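Local coordinates for protein apical membrane antigen AMA1 (Toxoplasma gondii ME49, PDB 4YIV) that plays an important role in host cell invasion as an essential microneme protein and a part of the moving junction between parasite and host cell membranes, at residues T22-T30 with D317-S325; A56-K64 with F224-A232. All coordinates share one frame; numbering follows the deposited sequence.

Overall arrangement
This chain is the ectodomain part of AMA1, engineered to lack the DII loop. Both contacts are buried, but contact 2 lies about 5 Å from the centre of the chain and contact 1 about 15 Å, with 14 Å between their own centres. In sequence, segments 56-64 and 224-232 both fall between those of contact 1. There, helix 18-25 and the turn after it pack against strand 322-326 and its lead-in, mostly through apolar groups, with a glycan and a cobalt ion at the outer end. In contact 2 a disulfide links the loops beside strand 61-62 and helix 224-227, and W62 hydrogen-bonds N230. The two meet: F27 packs on P229, and E25 forms a salt bridge to K227.

Contact 1 of 2, residues T22-T30 with D317-S325. With CO (cobalt (II) ion), chain I; NAG (2-acetamido-2-deoxy-beta-D-glucopyranose), chain B.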
loop_
_atom_site.group_PDB
_atom_site.type_symbol
_atom_site.label_atom_id
_atom_site.label_comp_id
_atom_site.label_asym_id
_atom_site.label_seq_id
_atom_site.Cartn_x
_atom_site.Cartn_y
_atom_site.Cartn_z
ATOM N N THR A 22 12.928 -11.136 11.816
ATOM C CA THR A 22 13.117 -9.895 11.083
ATOM C C THR A 22 12.337 -9.946 9.777
ATOM O O THR A 22 11.683 -8.983 9.404
ATOM C CB THR A 22 14.600 -9.644 10.792
ATOM O OG1 THR A 22 15.313 -9.506 12.032
ATOM C CG2 THR A 22 14.768 -8.384 9.982
ATOM N N PHE A 23 12.399 -11.085 9.094
ATOM C CA PHE A 23 11.714 -11.232 7.821
ATOM C C PHE A 23 10.210 -11.126 8.021
ATOM O O PHE A 23 9.535 -10.387 7.293
ATOM C CB PHE A 23 12.077 -12.562 7.162
ATOM C CG PHE A 23 11.206 -12.927 5.983
ATOM C CD1 PHE A 23 11.421 -12.370 4.732
ATOM C CD2 PHE A 23 10.175 -13.836 6.139
ATOM C CE1 PHE A 23 10.609 -12.709 3.656
ATOM C CE2 PHE A 23 9.363 -14.194 5.073
ATOM C CZ PHE A 23 9.574 -13.632 3.831
ATOM N N MET A 24 9.689 -11.831 9.021
ATOM C CA MET A 24 8.251 -11.837 9.276
ATOM C C MET A 24 7.708 -10.497 9.745
ATOM O O MET A 24 6.514 -10.222 9.563
ATOM C CB MET A 24 7.888 -12.893 10.309
ATOM C CG MET A 24 8.038 -14.319 9.822
ATOM S SD MET A 24 7.070 -14.734 8.363
ATOM C CE MET A 24 5.420 -14.553 9.036
ATOM N N GLU A 25 8.559 -9.682 10.372
ATOM C CA GLU A 25 8.179 -8.329 10.795
ATOM C C GLU A 25 7.600 -7.479 9.644
ATOM O O GLU A 25 6.686 -6.682 9.842
ATOM C CB GLU A 25 9.396 -7.598 11.385
ATOM C CG GLU A 25 9.538 -7.712 12.893
ATOM C CD GLU A 25 8.914 -6.541 13.654
ATOM O OE1 GLU A 25 9.355 -5.391 13.474
ATOM O OE2 GLU A 25 7.992 -6.768 14.461
ATOM N N ARG A 26 8.099 -7.679 8.433
ATOM C CA ARG A 26 7.685 -6.835 7.326
ATOM C C ARG A 26 6.198 -6.962 7.025
ATOM O O ARG A 26 5.638 -6.128 6.296
ATOM C CB ARG A 26 8.506 -7.150 6.077
ATOM C CG ARG A 26 8.170 -8.425 5.402
ATOM C CD ARG A 26 9.190 -8.788 4.333
ATOM N NE ARG A 26 10.558 -8.625 4.810
ATOM C CZ ARG A 26 11.647 -8.784 4.065
ATOM N NH1 ARG A 26 11.545 -9.128 2.775
ATOM N NH2 ARG A 26 12.837 -8.603 4.631
ATOM N N PHE A 27 5.558 -7.995 7.569
ATOM C CA PHE A 27 4.153 -8.221 7.283
ATOM C C PHE A 27 3.236 -7.595 8.307
ATOM O O PHE A 27 2.016 -7.662 8.168
ATOM C CB PHE A 27 3.876 -9.707 7.182
ATOM C CG PHE A 27 4.596 -10.361 6.044
ATOM C CD1 PHE A 27 4.297 -10.017 4.748
ATOM C CD2 PHE A 27 5.616 -11.281 6.274
ATOM C CE1 PHE A 27 4.965 -10.594 3.686
ATOM C CE2 PHE A 27 6.289 -11.861 5.223
ATOM C CZ PHE A 27 5.967 -11.529 3.930
ATOM N N ASN A 28 3.798 -7.009 9.349
ATOM C CA ASN A 28 3.001 -6.395 10.403
ATOM C C ASN A 28 2.687 -4.953 10.107
ATOM O O ASN A 28 3.377 -4.092 10.500
ATOM C CB ASN A 28 3.645 -6.548 11.785
ATOM C CG ASN A 28 2.697 -6.174 12.913
ATOM O OD1 ASN A 28 1.706 -5.517 12.689
ATOM N ND2 ASN A 28 2.993 -6.622 14.122
ATOM N N LEU A 29 1.614 -4.733 9.390
ATOM C CA LEU A 29 1.230 -3.383 9.002
ATOM C C LEU A 29 0.731 -2.537 10.171
ATOM O O LEU A 29 0.689 -1.308 10.096
ATOM C CB LEU A 29 0.162 -3.448 7.920
ATOM C CG LEU A 29 0.690 -4.041 6.618
ATOM C CD1 LEU A 29 -0.421 -4.527 5.679
ATOM C CD2 LEU A 29 1.575 -2.955 5.898
ATOM N N THR A 30 0.345 -3.166 11.266
ATOM C CA THR A 30 -0.012 -2.358 12.433
ATOM C C THR A 30 1.219 -1.685 13.064
ATOM O O THR A 30 1.171 -0.555 13.556
ATOM C CB THR A 30 -0.711 -3.221 13.515
ATOM O OG1 THR A 30 -1.796 -3.943 12.921
ATOM C CG2 THR A 30 -1.238 -2.326 14.607
ATOM N N ASP A 317 -7.669 -10.520 9.090
ATOM C CA ASP A 317 -7.072 -9.360 9.742
ATOM C C ASP A 317 -6.010 -9.767 10.755
ATOM O O ASP A 317 -5.470 -8.924 11.470
ATOM C CB ASP A 317 -8.139 -8.488 10.422
ATOM C CG ASP A 317 -8.901 -9.221 11.535
ATOM O OD1 ASP A 317 -8.575 -10.390 11.821
ATOM O OD2 ASP A 317 -9.826 -8.610 12.135
ATOM N N GLN A 318 -5.703 -11.058 10.809
ATOM C CA GLN A 318 -4.645 -11.553 11.699
ATOM C C GLN A 318 -3.246 -11.371 11.102
ATOM O O GLN A 318 -2.917 -11.954 10.056
ATOM C CB GLN A 318 -4.888 -13.037 12.015
ATOM C CG GLN A 318 -6.178 -13.307 12.803
ATOM C CD GLN A 318 -6.108 -12.780 14.234
ATOM O OE1 GLN A 318 -6.985 -12.030 14.671
ATOM N NE2 GLN A 318 -5.057 -13.171 14.973
ATOM N N VAL A 319 -2.440 -10.538 11.745
ATOM C CA VAL A 319 -1.058 -10.342 11.328
ATOM C C VAL A 319 -0.364 -11.706 11.323
ATOM O O VAL A 319 -0.402 -12.429 12.320
ATOM C CB VAL A 319 -0.328 -9.366 12.252
ATOM C CG1 VAL A 319 1.156 -9.288 11.902
ATOM C CG2 VAL A 319 -0.957 -7.985 12.157
ATOM N N PRO A 320 0.247 -12.086 10.193
ATOM C CA PRO A 320 0.891 -13.404 10.218
ATOM C C PRO A 320 2.142 -13.457 11.120
ATOM O O PRO A 320 2.921 -12.495 11.245
ATOM C CB PRO A 320 1.256 -13.641 8.743
ATOM C CG PRO A 320 1.291 -12.334 8.125
ATOM C CD PRO A 320 0.328 -11.449 8.866
ATOM N N ASP A 321 2.320 -14.599 11.779
ATOM C CA ASP A 321 3.530 -14.801 12.572
ATOM C C ASP A 321 4.160 -16.147 12.245
ATOM O O ASP A 321 5.132 -16.550 12.874
ATOM C CB ASP A 321 3.240 -14.648 14.086
ATOM C CG ASP A 321 2.326 -15.718 14.647
ATOM O OD1 ASP A 321 2.033 -16.729 13.970
ATOM O OD2 ASP A 321 1.896 -15.530 15.801
ATOM N N CYS A 322 3.619 -16.822 11.234
ATOM C CA CYS A 322 4.267 -17.982 10.655
ATOM C C CYS A 322 3.756 -18.175 9.224
ATOM O O CYS A 322 2.878 -17.441 8.747
ATOM C CB CYS A 322 4.025 -19.240 11.503
ATOM S SG CYS A 322 2.277 -19.731 11.718
ATOM N N LEU A 323 4.330 -19.159 8.548
ATOM C CA LEU A 323 4.002 -19.476 7.173
ATOM C C LEU A 323 3.807 -20.954 7.016
ATOM O O LEU A 323 4.441 -21.754 7.704
ATOM C CB LEU A 323 5.111 -19.036 6.214
ATOM C CG LEU A 323 5.535 -17.575 6.211
ATOM C CD1 LEU A 323 6.767 -17.370 5.327
ATOM C CD2 LEU A 323 4.355 -16.739 5.739
ATOM N N VAL A 324 2.965 -21.307 6.068
ATOM C CA VAL A 324 2.739 -22.689 5.704
ATOM C C VAL A 324 3.144 -22.828 4.254
ATOM O O VAL A 324 2.682 -22.066 3.410
ATOM C CB VAL A 324 1.259 -23.094 5.921
ATOM C CG1 VAL A 324 0.910 -24.426 5.224
ATOM C CG2 VAL A 324 0.955 -23.138 7.407
ATOM N N SER A 325 4.017 -23.799 3.960
ATOM C CA SER A 325 4.459 -24.051 2.583
ATOM C C SER A 325 3.332 -24.531 1.697
ATOM O O SER A 325 2.544 -25.385 2.090
ATOM C CB SER A 325 5.588 -25.094 2.566
ATOM O OG SER A 325 6.476 -24.852 3.630
HETATM CO CO CO I . 9.372 -3.368 14.370
HETATM C C1 NAG B . 2.158 -6.561 15.345
HETATM C C2 NAG B . 2.206 -7.577 16.482
HETATM C C3 NAG B . 1.376 -7.118 17.672
HETATM C C4 NAG B . 1.779 -5.707 18.069
HETATM C C5 NAG B . 1.681 -4.780 16.865
HETATM C C6 NAG B . 2.098 -3.362 17.237
HETATM C C7 NAG B . 2.530 -9.701 15.355
HETATM C C8 NAG B . 1.873 -10.936 14.814
HETATM N N2 NAG B . 1.734 -8.866 16.016
HETATM O O3 NAG B . 1.587 -8.006 18.776
HETATM O O4 NAG B . 0.916 -5.236 19.110
HETATM O O5 NAG B . 2.513 -5.255 15.806
HETATM O O6 NAG B . 3.495 -3.341 17.551
HETATM O O7 NAG B . 3.720 -9.478 15.200
HETATM O O HOH W 1 4.369 -10.274 11.229
HETATM O O HOH W 2 9.542 -4.910 16.311
HETATM O O HOH W 3 10.219 -2.573 16.112
HETATM O O HOH W 4 10.228 -1.500 13.789
#
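M24 and L323 run side by side, pointing opposite ways, with M24 SD 3.9 Å from L323 CG. With CG beside its backbone N (chi1 -70°) and further bends at chi2 and chi3, the methionine curls back and lays its CE methyl on the backbone at D321 and C322, M24 CE being 3.6 Å from C322 N. L323 CD1, which also touches M24 SD, meets the F23 ring at its edge, 4.1 Å from F23 CE2. One turn further on, F27 rests its CB against P320 CG at 3.8 Å. One water joins the two backbones, donating to both M24 O and P320 O. At the outer end, N28 carries the glycan on ND2. Its CG is anti to the backbone N (chi1 -168°), which brings N28 CG to 3.6 Å from V319 CG1. The acetamido methyl of the sugar, NAG C8, is 3.4 Å from V319 CG1. N28 OD1, hydrogen-bonded to H31 N, also accepts a weak hydrogen bond from T30 N. E25 turns away to bind cobalt with H31 and three waters. Here helix 18-25 of a PAN-type domain packs on strand 322-326, and the type I turn E25-N28 leads into an occupied N-L-T glycosylation sequon.

Contact 2 of 2, residues A56-K64 with F224-A232; sequences AGLCPIWGK and FISKCPNQA
C59 and C228 are joined by a disulfide that staples the loop leading into strand 61-62, part of a five-stranded antiparallel sheet, to the residue just after helix 224-227. Beyond that helix the chain enters a second sheet with the same 1-5-3-4-2 strand order, consistent with a tandem pair of PAN-type domains, and this contact lies near their junction. The SG atoms of C59 and C228 are 2.1 Å apart and the torsion about the bond is -86°, close to the relaxed right angle, so the link looks unstrained. Both sulfurs sit beside their own backbone N.

P60 is the bump. Its ring pushes into a hollow formed by F224, the C228 sulfur and the N230 amide, lying across the F224 side chain, nearly perpendicular to it. P60 CD comes to 3.6 Å from F224 CB, while CG leans toward N230 OD1. With chi1 at 78°, the F224 side chain presents CB and CD1 to the proline, and L133 of helix 132-141 touches both P60 and the phenylalanine.

W62 meets the bend that follows. The indole turns one face to N230 and Q231, with N230 O 3.6 Å from the W62 ring plane, offset toward the rim; the same L133 also touches the indole. N230 then works in two directions. N230 ND2 donates to F224 O at 3.0 Å, coming from above that carbonyl plane, and so ties the bend back to the helix. On the other branch, a water that donates to P60 O also donates to N230 OD1. The same oxygen accepts the indole N-H: W62 NE1 to N230 OD1 is 3.0 Å, with an angle of 152° at the hydrogen.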
loop_
_atom_site.group_PDB
_atom_site.type_symbol
_atom_site.label_atom_id
_atom_site.label_comp_id
_atom_site.label_asym_id
_atom_site.label_seq_id
_atom_site.Cartn_x
_atom_site.Cartn_y
_atom_site.Cartn_z
ATOM N N ALA A 56 -0.639 9.549 6.740
ATOM C CA ALA A 56 0.409 9.363 7.748
ATOM C C ALA A 56 1.154 8.051 7.697
ATOM O O ALA A 56 2.105 7.830 8.472
ATOM C CB ALA A 56 -0.233 9.495 9.138
ATOM N N GLY A 57 0.682 7.135 6.875
ATOM C CA GLY A 57 1.177 5.765 6.893
ATOM C C GLY A 57 2.635 5.720 6.453
ATOM O O GLY A 57 3.065 6.538 5.637
ATOM N N LEU A 58 3.396 4.775 7.002
ATOM C CA LEU A 58 4.831 4.723 6.738
ATOM C C LEU A 58 5.223 3.783 5.603
ATOM O O LEU A 58 6.395 3.754 5.217
ATOM C CB LEU A 58 5.583 4.309 8.009
ATOM C CG LEU A 58 5.334 5.223 9.227
ATOM C CD1 LEU A 58 6.214 4.778 10.380
ATOM C CD2 LEU A 58 5.615 6.673 8.927
ATOM N N CYS A 59 4.303 2.978 5.092
ATOM C CA CYS A 59 4.635 2.083 3.980
ATOM C C CYS A 59 4.065 2.577 2.664
ATOM O O CYS A 59 2.948 3.105 2.642
ATOM C CB CYS A 59 4.110 0.675 4.202
ATOM S SG CYS A 59 4.899 -0.218 5.594
ATOM N N PRO A 60 4.814 2.371 1.563
ATOM C CA PRO A 60 4.288 2.664 0.221
ATOM C C PRO A 60 3.206 1.668 -0.158
ATOM O O PRO A 60 3.276 0.487 0.207
ATOM C CB PRO A 60 5.506 2.515 -0.692
ATOM C CG PRO A 60 6.402 1.573 0.016
ATOM C CD PRO A 60 6.174 1.797 1.513
ATOM N N ILE A 61 2.196 2.140 -0.878
ATOM C CA ILE A 61 1.084 1.268 -1.244
ATOM C C ILE A 61 1.124 1.036 -2.765
ATOM O O ILE A 61 0.828 1.929 -3.568
ATOM C CB ILE A 61 -0.284 1.854 -0.813
ATOM C CG1 ILE A 61 -0.221 2.305 0.656
ATOM C CG2 ILE A 61 -1.388 0.814 -1.062
ATOM C CD1 ILE A 61 0.180 1.216 1.661
ATOM N N TRP A 62 1.551 -0.173 -3.122
ATOM C CA TRP A 62 1.909 -0.499 -4.491
ATOM C C TRP A 62 0.691 -0.707 -5.372
ATOM O O TRP A 62 -0.126 -1.559 -5.087
ATOM C CB TRP A 62 2.754 -1.764 -4.496
ATOM C CG TRP A 62 4.092 -1.621 -3.798
ATOM C CD1 TRP A 62 4.344 -1.480 -2.451
ATOM C CD2 TRP A 62 5.357 -1.621 -4.449
ATOM N NE1 TRP A 62 5.727 -1.375 -2.236
ATOM C CE2 TRP A 62 6.356 -1.457 -3.455
ATOM C CE3 TRP A 62 5.744 -1.725 -5.793
ATOM C CZ2 TRP A 62 7.713 -1.405 -3.770
ATOM C CZ3 TRP A 62 7.111 -1.681 -6.103
ATOM C CH2 TRP A 62 8.067 -1.523 -5.096
ATOM N N GLY A 63 0.587 0.072 -6.434
ATOM C CA GLY A 63 -0.469 -0.126 -7.416
ATOM C C GLY A 63 -1.715 0.684 -7.062
ATOM O O GLY A 63 -2.665 0.747 -7.839
ATOM N N LYS A 64 -1.703 1.344 -5.900
ATOM C CA LYS A 64 -2.863 2.167 -5.512
ATOM C C LYS A 64 -2.935 3.417 -6.350
ATOM O O LYS A 64 -1.967 4.136 -6.505
ATOM C CB LYS A 64 -2.839 2.555 -4.017
ATOM C CG LYS A 64 -3.834 3.669 -3.645
ATOM C CD LYS A 64 -3.788 3.965 -2.149
ATOM C CE LYS A 64 -4.663 5.187 -1.765
ATOM N NZ LYS A 64 -4.820 5.296 -0.285
ATOM N N PHE A 224 11.230 1.494 4.711
ATOM C CA PHE A 224 10.204 0.658 4.069
ATOM C C PHE A 224 10.799 -0.579 3.456
ATOM O O PHE A 224 10.104 -1.573 3.236
ATOM C CB PHE A 224 9.433 1.487 2.987
ATOM C CG PHE A 224 10.196 1.667 1.686
ATOM C CD1 PHE A 224 10.092 0.715 0.683
ATOM C CD2 PHE A 224 11.005 2.789 1.463
ATOM C CE1 PHE A 224 10.806 0.848 -0.503
ATOM C CE2 PHE A 224 11.722 2.927 0.278
ATOM C CZ PHE A 224 11.628 1.944 -0.701
ATOM N N ILE A 225 12.091 -0.517 3.117
ATOM C CA ILE A 225 12.749 -1.623 2.426
ATOM C C ILE A 225 12.672 -2.918 3.246
ATOM O O ILE A 225 12.466 -4.012 2.713
ATOM C CB ILE A 225 14.238 -1.245 2.119
ATOM C CG1 ILE A 225 14.312 -0.060 1.160
ATOM C CG2 ILE A 225 14.991 -2.409 1.487
ATOM C CD1 ILE A 225 15.703 0.586 1.119
ATOM N N SER A 226 12.815 -2.794 4.556
ATOM C CA SER A 226 12.774 -3.959 5.455
ATOM C C SER A 226 11.481 -4.078 6.264
ATOM O O SER A 226 11.182 -5.140 6.795
ATOM C CB SER A 226 13.949 -3.900 6.449
ATOM O OG SER A 226 13.803 -2.783 7.333
ATOM N N LYS A 227 10.730 -2.994 6.382
ATOM C CA LYS A 227 9.640 -2.960 7.349
ATOM C C LYS A 227 8.272 -3.134 6.734
ATOM O O LYS A 227 7.297 -3.235 7.478
ATOM C CB LYS A 227 9.663 -1.653 8.115
ATOM C CG LYS A 227 10.879 -1.502 8.976
ATOM C CD LYS A 227 10.979 -2.721 9.931
ATOM C CE LYS A 227 11.667 -2.423 11.220
ATOM N NZ LYS A 227 11.508 -3.615 12.160
ATOM N N CYS A 228 8.217 -3.177 5.401
ATOM C CA CYS A 228 6.958 -3.133 4.640
ATOM C C CYS A 228 6.887 -4.338 3.686
ATOM O O CYS A 228 7.949 -4.813 3.203
ATOM C CB CYS A 228 6.856 -1.801 3.882
ATOM S SG CYS A 228 6.866 -0.296 4.931
ATOM N N PRO A 229 5.668 -4.906 3.477
ATOM C CA PRO A 229 5.535 -6.110 2.682
ATOM C C PRO A 229 5.400 -5.728 1.215
ATOM O O PRO A 229 4.333 -5.881 0.608
ATOM C CB PRO A 229 4.273 -6.757 3.238
ATOM C CG PRO A 229 3.411 -5.598 3.562
ATOM C CD PRO A 229 4.350 -4.498 4.029
ATOM N N ASN A 230 6.482 -5.196 0.659
ATOM C CA ASN A 230 6.435 -4.553 -0.649
ATOM C C ASN A 230 6.014 -5.462 -1.787
ATOM O O ASN A 230 5.266 -5.053 -2.686
ATOM C CB ASN A 230 7.801 -3.953 -0.984
ATOM C CG ASN A 230 8.200 -2.855 -0.009
ATOM O OD1 ASN A 230 7.505 -1.852 0.108
ATOM N ND2 ASN A 230 9.299 -3.052 0.713
ATOM N N GLN A 231 6.490 -6.698 -1.735
ATOM C CA GLN A 231 6.181 -7.702 -2.751
ATOM C C GLN A 231 5.297 -8.858 -2.256
ATOM O O GLN A 231 5.271 -9.195 -1.069
ATOM C CB GLN A 231 7.480 -8.290 -3.305
ATOM C CG GLN A 231 8.002 -7.567 -4.551
ATOM C CD GLN A 231 8.272 -6.095 -4.304
ATOM O OE1 GLN A 231 7.536 -5.208 -4.757
ATOM N NE2 GLN A 231 9.318 -5.833 -3.558
ATOM N N ALA A 232 4.562 -9.438 -3.186
ATOM C CA ALA A 232 3.854 -10.706 -2.965
ATOM C C ALA A 232 4.852 -11.801 -2.530
ATOM O O ALA A 232 6.052 -11.739 -2.832
ATOM C CB ALA A 232 3.135 -11.116 -4.218
HETATM O O HOH W 5 4.659 -1.777 1.247
#